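Local coordinates for protein Succinylglutamatedesuccinylase/aspartoacylase (Rhodobacter sphaeroides 2.4.1, PDB 3CDX) that probably acts as a metal-dependent hydrolase of amide or ester bonds, in the manner of the succinylglutamate desuccinylase/aspartoacylase family, at residues I15-D20 / S136-M141; A142-D147 / L234-H239. All blocks are in the same frame, centred on the assembly; numbering follows the deposited sequence.

Contact 1 of 2, residues I15-D20 / S136-M141; sequences IDFDRD and SVILPM
A Met-aromatic contact joins the loop ahead of strand 21-30 to the 3-10 turn 139-141 that follows helix 126-138, with Phe17 and Met141 as the pair. The methyl CE of Met141 lies over one face of the Phe17 ring, 3.7 Å from its centroid and 12° off the ring normal, a CH-pi approach. The sulfur stands more obliquely: SD is 4.2 Å from the same centroid and touches Phe17 CB at 3.4 Å. The unbranched, flexible methionine chain bends at chi3 (-73°) to place CE over the ring, and its polarisable sulfur suits the aromatic surface. Ile15 CG2 covers the other face, 3.9 Å above the plane, so the ring is sandwiched between two aliphatic groups. Ile138 CD1 adds an oblique touch at Phe17 CZ, 3.8 Å away. Replacing Phe17 with an alanine would probably leave Met141 CE and Ile15 CG2 without the flat surface between them and open a gap beside Ile138. Phe17 is the second residue of a type I beta turn from Asp16 to Arg19; the Asp18 N to Asp16 OD1 hydrogen bond (3.1 Å) makes an Asx turn. Beside Ile45 and Val47 of strand 40-50, this Met-aromatic contact ties loop to turn.

Contact 2 of 2, residues A142-D147 / L234-H239; sequences ADISVD and LNVLKH
The methyl ends of Val146 and Val236 meet head-on, one from a strand and the other from a helix. Val146 CG2 lies 4.1 Å from Val236 CG2 and 4.2 Å from Val236 CG1, so a single strand methyl faces both branches of the helix valine. In Val146 that methyl is anti to the carbonyl carbon, with CG1 anti to the backbone N (chi1 -171°), and this rotation turns CG2 to the helix. Ile144, two residues earlier and on the same face of the strand, extends its chain (chi2 176°) until CD1 comes 4.3 Å from Val236 CG1. The contact belongs to the alpha/beta core of the catalytic domain, where helix 223-239 packs on strand 144-148, itself parallel to strands 55-60 and 209-214. Beta-branched residues suit the strand, and a short, branched valine suits the buried helix face because it presents two methyls, CG1 and CG2, to the strand. Phe182 of helix 169-182 touches both valines, while Ala178 meets Ile144. Ser145 points away from helix 223-239, on the face packed by Phe199 and Val203. Next along the strand, Asp147 OD2 hydrogen-bonds NE2 of the calcium ligand His149.

In the fold
Contact 1 is complete in the sequence before contact 2 begins, and their centres lie about 16 Å apart. Residues 136-141 run directly into 142-147, so the segment that leaves helix 126-138 carries contact 1, and strand 144-148, a few residues on, carries contact 2. Contact 1 is more peripheral, about 22 Å from the chain's centre to its own centre, and brings in the N-terminal loop; contact 2 is about 14 Å from it and buried. Strand 55-60 meets both, through Leu57, which touches Ile138, and through its pairing with strand 144-148. That strand leads on to His149, which with His63 and Glu66 binds the calcium ion.

Contact 1 of 2, residues I15-D20 / S136-M141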
ATOM      1  N   ILE A  15     -14.788 -32.273  12.877  1.00 34.13           N
ATOM      2  CA  ILE A  15     -15.661 -33.209  12.171  1.00 34.53           C
ATOM      3  C   ILE A  15     -15.123 -34.653  12.236  1.00 34.39           C
ATOM      4  O   ILE A  15     -13.942 -34.897  12.029  1.00 35.42           O
ATOM      5  CB  ILE A  15     -15.902 -32.739  10.705  1.00 34.04           C
ATOM      6  CG1 ILE A  15     -16.644 -31.392  10.748  1.00 34.11           C
ATOM      7  CG2 ILE A  15     -16.626 -33.825   9.915  1.00 34.92           C
ATOM      8  CD1 ILE A  15     -17.094 -30.807   9.450  1.00 34.44           C
ATOM      9  N   ASP A  16     -15.983 -35.602  12.564  1.00 34.13           N
ATOM     10  CA  ASP A  16     -15.600 -37.008  12.557  1.00 34.61           C
ATOM     11  C   ASP A  16     -16.003 -37.553  11.216  1.00 34.12           C
ATOM     12  O   ASP A  16     -17.167 -37.893  10.995  1.00 34.30           O
ATOM     13  CB  ASP A  16     -16.321 -37.772  13.696  1.00 34.69           C
ATOM     14  CG  ASP A  16     -15.972 -39.270  13.746  1.00 36.68           C
ATOM     15  OD1 ASP A  16     -15.295 -39.818  12.845  1.00 37.98           O
ATOM     16  OD2 ASP A  16     -16.389 -39.920  14.724  1.00 38.82           O
ATOM     17  N   PHE A  17     -15.028 -37.638  10.320  1.00 35.29           N
ATOM     18  CA  PHE A  17     -15.253 -38.046   8.930  1.00 36.48           C
ATOM     19  C   PHE A  17     -15.674 -39.521   8.746  1.00 38.22           C
ATOM     20  O   PHE A  17     -16.130 -39.902   7.669  1.00 38.08           O
ATOM     21  CB  PHE A  17     -14.027 -37.698   8.081  1.00 36.10           C
ATOM     22  CG  PHE A  17     -13.808 -36.200   7.899  1.00 34.80           C
ATOM     23  CD1 PHE A  17     -14.414 -35.507   6.835  1.00 33.75           C
ATOM     24  CD2 PHE A  17     -12.993 -35.494   8.776  1.00 33.42           C
ATOM     25  CE1 PHE A  17     -14.205 -34.115   6.654  1.00 35.76           C
ATOM     26  CE2 PHE A  17     -12.767 -34.130   8.606  1.00 34.39           C
ATOM     27  CZ  PHE A  17     -13.384 -33.431   7.542  1.00 35.01           C
ATOM     28  N   ASP A  18     -15.550 -40.325   9.807  1.00 40.20           N
ATOM     29  CA  ASP A  18     -15.971 -41.734   9.806  1.00 41.99           C
ATOM     30  C   ASP A  18     -17.395 -41.932  10.344  1.00 42.69           C
ATOM     31  O   ASP A  18     -17.915 -43.045  10.327  1.00 43.32           O
ATOM     32  CB  ASP A  18     -15.006 -42.577  10.640  1.00 42.58           C
ATOM     33  CG  ASP A  18     -13.602 -42.619  10.055  1.00 45.68           C
ATOM     34  OD1 ASP A  18     -13.472 -42.738   8.815  1.00 47.36           O
ATOM     35  OD2 ASP A  18     -12.619 -42.553  10.850  1.00 49.76           O
ATOM     36  N   ARG A  19     -18.022 -40.857  10.820  1.00 42.38           N
ATOM     37  CA  ARG A  19     -19.339 -40.943  11.418  1.00 41.90           C
ATOM     38  C   ARG A  19     -20.438 -40.816  10.371  1.00 41.53           C
ATOM     39  O   ARG A  19     -20.425 -39.885   9.562  1.00 40.82           O
ATOM     40  CB  ARG A  19     -19.489 -39.854  12.464  1.00 42.13           C
ATOM     41  CG  ARG A  19     -20.781 -39.904  13.258  1.00 44.62           C
ATOM     42  CD  ARG A  19     -20.610 -39.097  14.534  1.00 48.77           C
ATOM     43  NE  ARG A  19     -21.222 -37.776  14.464  1.00 51.74           N
ATOM     44  CZ  ARG A  19     -20.820 -36.718  15.170  1.00 53.35           C
ATOM     45  NH1 ARG A  19     -21.469 -35.559  15.038  1.00 51.68           N
ATOM     46  NH2 ARG A  19     -19.766 -36.808  15.999  1.00 53.45           N
ATOM     47  N   ASP A  20     -21.392 -41.748  10.385  1.00 40.74           N
ATOM     48  CA  ASP A  20     -22.530 -41.686   9.468  1.00 40.39           C
ATOM     49  C   ASP A  20     -23.449 -40.505   9.772  1.00 39.02           C
ATOM     50  O   ASP A  20     -23.616 -40.121  10.919  1.00 38.21           O
ATOM     51  CB  ASP A  20     -23.363 -42.966   9.525  1.00 41.80           C
ATOM     52  CG  ASP A  20     -22.787 -44.098   8.694  1.00 44.20           C
ATOM     53  OD1 ASP A  20     -21.785 -43.912   7.960  1.00 47.56           O
ATOM     54  OD2 ASP A  20     -23.360 -45.199   8.788  1.00 47.23           O
ATOM     55  N   SER A 136      -2.721 -33.056   3.064  1.00 30.99           N
ATOM     56  CA  SER A 136      -2.405 -34.049   4.088  1.00 31.38           C
ATOM     57  C   SER A 136      -3.581 -34.527   4.921  1.00 30.18           C
ATOM     58  O   SER A 136      -3.521 -35.602   5.452  1.00 30.56           O
ATOM     59  CB  SER A 136      -1.322 -33.499   5.033  1.00 31.50           C
ATOM     60  OG  SER A 136      -0.135 -33.360   4.281  1.00 36.90           O
ATOM     61  N   VAL A 137      -4.619 -33.717   5.089  1.00 29.29           N
ATOM     62  CA  VAL A 137      -5.715 -34.092   5.978  1.00 28.49           C
ATOM     63  C   VAL A 137      -6.971 -34.460   5.191  1.00 29.14           C
ATOM     64  O   VAL A 137      -7.622 -35.462   5.470  1.00 29.26           O
ATOM     65  CB  VAL A 137      -6.039 -32.950   6.982  1.00 28.89           C
ATOM     66  CG1 VAL A 137      -7.238 -33.302   7.889  1.00 25.40           C
ATOM     67  CG2 VAL A 137      -4.772 -32.589   7.826  1.00 29.24           C
ATOM     68  N   ILE A 138      -7.340 -33.633   4.219  1.00 29.02           N
ATOM     69  CA  ILE A 138      -8.619 -33.848   3.527  1.00 28.01           C
ATOM     70  C   ILE A 138      -8.426 -34.814   2.356  1.00 27.68           C
ATOM     71  O   ILE A 138      -9.106 -35.838   2.265  1.00 27.78           O
ATOM     72  CB  ILE A 138      -9.252 -32.473   3.067  1.00 28.23           C
ATOM     73  CG1 ILE A 138      -9.535 -31.571   4.289  1.00 25.63           C
ATOM     74  CG2 ILE A 138     -10.486 -32.696   2.222  1.00 26.76           C
ATOM     75  CD1 ILE A 138     -10.534 -32.155   5.372  1.00 23.30           C
ATOM     76  N   LEU A 139      -7.480 -34.491   1.480  1.00 27.22           N
ATOM     77  CA  LEU A 139      -7.270 -35.261   0.225  1.00 26.86           C
ATOM     78  C   LEU A 139      -7.074 -36.802   0.336  1.00 27.68           C
ATOM     79  O   LEU A 139      -7.645 -37.532  -0.471  1.00 28.11           O
ATOM     80  CB  LEU A 139      -6.181 -34.617  -0.624  1.00 25.25           C
ATOM     81  CG  LEU A 139      -5.862 -35.250  -1.962  1.00 25.58           C
ATOM     82  CD1 LEU A 139      -7.191 -35.393  -2.774  1.00 23.39           C
ATOM     83  CD2 LEU A 139      -4.764 -34.470  -2.715  1.00 24.54           C
ATOM     84  N   PRO A 140      -6.305 -37.298   1.335  1.00 29.01           N
ATOM     85  CA  PRO A 140      -6.163 -38.768   1.427  1.00 29.38           C
ATOM     86  C   PRO A 140      -7.481 -39.534   1.624  1.00 29.97           C
ATOM     87  O   PRO A 140      -7.515 -40.741   1.431  1.00 30.12           O
ATOM     88  CB  PRO A 140      -5.244 -38.962   2.666  1.00 28.63           C
ATOM     89  CG  PRO A 140      -4.480 -37.630   2.752  1.00 29.46           C
ATOM     90  CD  PRO A 140      -5.520 -36.617   2.388  1.00 28.42           C
ATOM     91  N   MET A 141      -8.545 -38.872   2.065  1.00 30.62           N
ATOM     92  CA  MET A 141      -9.837 -39.578   2.261  1.00 29.56           C
ATOM     93  C   MET A 141     -10.565 -39.898   0.937  1.00 30.16           C
ATOM     94  O   MET A 141     -11.493 -40.678   0.923  1.00 30.60           O
ATOM     95  CB  MET A 141     -10.762 -38.774   3.165  1.00 30.38           C
ATOM     96  CG  MET A 141     -10.414 -38.840   4.688  1.00 31.06           C
ATOM     97  SD  MET A 141     -11.561 -37.877   5.700  1.00 27.10           S
ATOM     98  CE  MET A 141     -11.098 -36.180   5.344  1.00 28.89           C
TER

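Contact 2 of 2, residues A142-D147 / L234-H239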
ATOM      1  N   ALA A 142     -10.128 -39.305  -0.174  1.00 29.64           N
ATOM      2  CA  ALA A 142     -10.869 -39.356  -1.446  1.00 28.45           C
ATOM      3  C   ALA A 142     -10.490 -40.478  -2.379  1.00 28.10           C
ATOM      4  O   ALA A 142      -9.330 -40.825  -2.508  1.00 27.39           O
ATOM      5  CB  ALA A 142     -10.727 -38.035  -2.208  1.00 28.02           C
ATOM      6  N   ASP A 143     -11.507 -40.955  -3.090  1.00 27.82           N
ATOM      7  CA  ASP A 143     -11.392 -41.881  -4.202  1.00 27.91           C
ATOM      8  C   ASP A 143     -11.393 -41.112  -5.518  1.00 28.40           C
ATOM      9  O   ASP A 143     -10.747 -41.513  -6.507  1.00 27.42           O
ATOM     10  CB  ASP A 143     -12.601 -42.827  -4.129  1.00 28.10           C
ATOM     11  CG  ASP A 143     -12.505 -43.733  -2.924  1.00 29.85           C
ATOM     12  OD1 ASP A 143     -11.550 -44.516  -2.886  1.00 33.00           O
ATOM     13  OD2 ASP A 143     -13.292 -43.610  -1.979  1.00 31.80           O
ATOM     14  N   ILE A 144     -12.137 -40.000  -5.526  1.00 27.48           N
ATOM     15  CA  ILE A 144     -12.091 -39.074  -6.656  1.00 27.37           C
ATOM     16  C   ILE A 144     -12.181 -37.624  -6.156  1.00 26.00           C
ATOM     17  O   ILE A 144     -12.875 -37.347  -5.193  1.00 24.34           O
ATOM     18  CB  ILE A 144     -13.212 -39.388  -7.699  1.00 27.65           C
ATOM     19  CG1 ILE A 144     -13.124 -38.410  -8.895  1.00 28.19           C
ATOM     20  CG2 ILE A 144     -14.587 -39.362  -7.034  1.00 26.54           C
ATOM     21  CD1 ILE A 144     -14.105 -38.701  -9.975  1.00 28.10           C
ATOM     22  N   SER A 145     -11.507 -36.716  -6.868  1.00 26.28           N
ATOM     23  CA  SER A 145     -11.607 -35.273  -6.614  1.00 25.10           C
ATOM     24  C   SER A 145     -12.038 -34.511  -7.861  1.00 23.98           C
ATOM     25  O   SER A 145     -11.531 -34.756  -8.976  1.00 23.10           O
ATOM     26  CB  SER A 145     -10.265 -34.720  -6.088  1.00 25.03           C
ATOM     27  OG  SER A 145     -10.082 -33.326  -6.414  1.00 25.71           O
ATOM     28  N   VAL A 146     -12.998 -33.613  -7.658  1.00 22.80           N
ATOM     29  CA  VAL A 146     -13.356 -32.585  -8.641  1.00 22.39           C
ATOM     30  C   VAL A 146     -12.989 -31.212  -8.021  1.00 22.12           C
ATOM     31  O   VAL A 146     -13.545 -30.781  -7.021  1.00 22.32           O
ATOM     32  CB  VAL A 146     -14.843 -32.613  -9.091  1.00 22.19           C
ATOM     33  CG1 VAL A 146     -15.061 -31.646 -10.280  1.00 20.92           C
ATOM     34  CG2 VAL A 146     -15.288 -34.068  -9.487  1.00 22.13           C
ATOM     35  N   ASP A 147     -11.990 -30.578  -8.599  1.00 21.93           N
ATOM     36  CA  ASP A 147     -11.543 -29.276  -8.136  1.00 22.66           C
ATOM     37  C   ASP A 147     -12.068 -28.241  -9.128  1.00 22.80           C
ATOM     38  O   ASP A 147     -11.696 -28.220 -10.319  1.00 22.71           O
ATOM     39  CB  ASP A 147      -9.992 -29.281  -7.939  1.00 22.60           C
ATOM     40  CG  ASP A 147      -9.458 -27.985  -7.317  1.00 23.07           C
ATOM     41  OD1 ASP A 147     -10.178 -27.295  -6.530  1.00 22.37           O
ATOM     42  OD2 ASP A 147      -8.312 -27.641  -7.676  1.00 24.74           O
ATOM     43  N   LEU A 234     -23.423 -33.594  -9.564  1.00 30.05           N
ATOM     44  CA  LEU A 234     -24.454 -34.639  -9.405  1.00 31.35           C
ATOM     45  C   LEU A 234     -24.142 -35.844 -10.283  1.00 30.79           C
ATOM     46  O   LEU A 234     -24.158 -36.961  -9.801  1.00 30.92           O
ATOM     47  CB  LEU A 234     -25.842 -34.119  -9.793  1.00 32.02           C
ATOM     48  CG  LEU A 234     -26.562 -33.190  -8.831  1.00 34.49           C
ATOM     49  CD1 LEU A 234     -27.840 -32.681  -9.512  1.00 39.17           C
ATOM     50  CD2 LEU A 234     -26.869 -33.871  -7.503  1.00 37.66           C
ATOM     51  N   ASN A 235     -23.871 -35.592 -11.569  1.00 30.15           N
ATOM     52  CA  ASN A 235     -23.439 -36.619 -12.518  1.00 29.50           C
ATOM     53  C   ASN A 235     -22.231 -37.406 -12.023  1.00 29.58           C
ATOM     54  O   ASN A 235     -22.174 -38.632 -12.173  1.00 30.27           O
ATOM     55  CB  ASN A 235     -23.055 -36.004 -13.862  1.00 29.35           C
ATOM     56  CG  ASN A 235     -24.247 -35.619 -14.721  1.00 27.84           C
ATOM     57  OD1 ASN A 235     -25.399 -35.861 -14.371  1.00 29.37           O
ATOM     58  ND2 ASN A 235     -23.959 -34.990 -15.854  1.00 25.23           N
ATOM     59  N   VAL A 236     -21.253 -36.717 -11.438  1.00 29.63           N
ATOM     60  CA  VAL A 236     -20.080 -37.398 -10.968  1.00 28.61           C
ATOM     61  C   VAL A 236     -20.500 -38.351  -9.834  1.00 29.55           C
ATOM     62  O   VAL A 236     -20.028 -39.490  -9.769  1.00 28.74           O
ATOM     63  CB  VAL A 236     -18.967 -36.455 -10.521  1.00 28.25           C
ATOM     64  CG1 VAL A 236     -18.083 -37.180  -9.557  1.00 27.66           C
ATOM     65  CG2 VAL A 236     -18.111 -35.991 -11.761  1.00 27.64           C
ATOM     66  N   LEU A 237     -21.394 -37.889  -8.961  1.00 29.57           N
ATOM     67  CA  LEU A 237     -21.863 -38.722  -7.844  1.00 29.99           C
ATOM     68  C   LEU A 237     -22.629 -39.966  -8.327  1.00 30.34           C
ATOM     69  O   LEU A 237     -22.533 -41.047  -7.723  1.00 30.93           O
ATOM     70  CB  LEU A 237     -22.770 -37.908  -6.932  1.00 29.09           C
ATOM     71  CG  LEU A 237     -22.145 -36.776  -6.105  1.00 30.87           C
ATOM     72  CD1 LEU A 237     -23.195 -36.194  -5.111  1.00 29.05           C
ATOM     73  CD2 LEU A 237     -20.872 -37.221  -5.371  1.00 26.90           C
ATOM     74  N   LYS A 238     -23.432 -39.767  -9.369  1.00 30.07           N
ATOM     75  CA  LYS A 238     -24.179 -40.833 -10.027  1.00 31.20           C
ATOM     76  C   LYS A 238     -23.225 -41.839 -10.677  1.00 31.36           C
ATOM     77  O   LYS A 238     -23.367 -43.043 -10.460  1.00 31.64           O
ATOM     78  CB  LYS A 238     -25.189 -40.254 -11.041  1.00 30.79           C
ATOM     79  CG  LYS A 238     -26.278 -39.431 -10.354  1.00 29.73           C
ATOM     80  CD  LYS A 238     -27.169 -38.781 -11.371  1.00 30.94           C
ATOM     81  CE  LYS A 238     -28.364 -38.127 -10.709  1.00 32.12           C
ATOM     82  NZ  LYS A 238     -29.004 -37.178 -11.719  1.00 33.30           N
ATOM     83  N   HIS A 239     -22.237 -41.329 -11.421  1.00 31.52           N
ATOM     84  CA  HIS A 239     -21.185 -42.128 -12.021  1.00 31.59           C
ATOM     85  C   HIS A 239     -20.499 -42.997 -10.985  1.00 32.78           C
ATOM     86  O   HIS A 239     -20.170 -44.149 -11.232  1.00 32.70           O
ATOM     87  CB  HIS A 239     -20.149 -41.228 -12.674  1.00 31.78           C
ATOM     88  CG  HIS A 239     -18.951 -41.955 -13.209  1.00 30.83           C
ATOM     89  ND1 HIS A 239     -19.003 -42.754 -14.331  1.00 31.68           N
ATOM     90  CD2 HIS A 239     -17.661 -41.973 -12.798  1.00 32.57           C
ATOM     91  CE1 HIS A 239     -17.801 -43.248 -14.582  1.00 29.87           C
ATOM     92  NE2 HIS A 239     -16.964 -42.781 -13.674  1.00 34.08           N
TER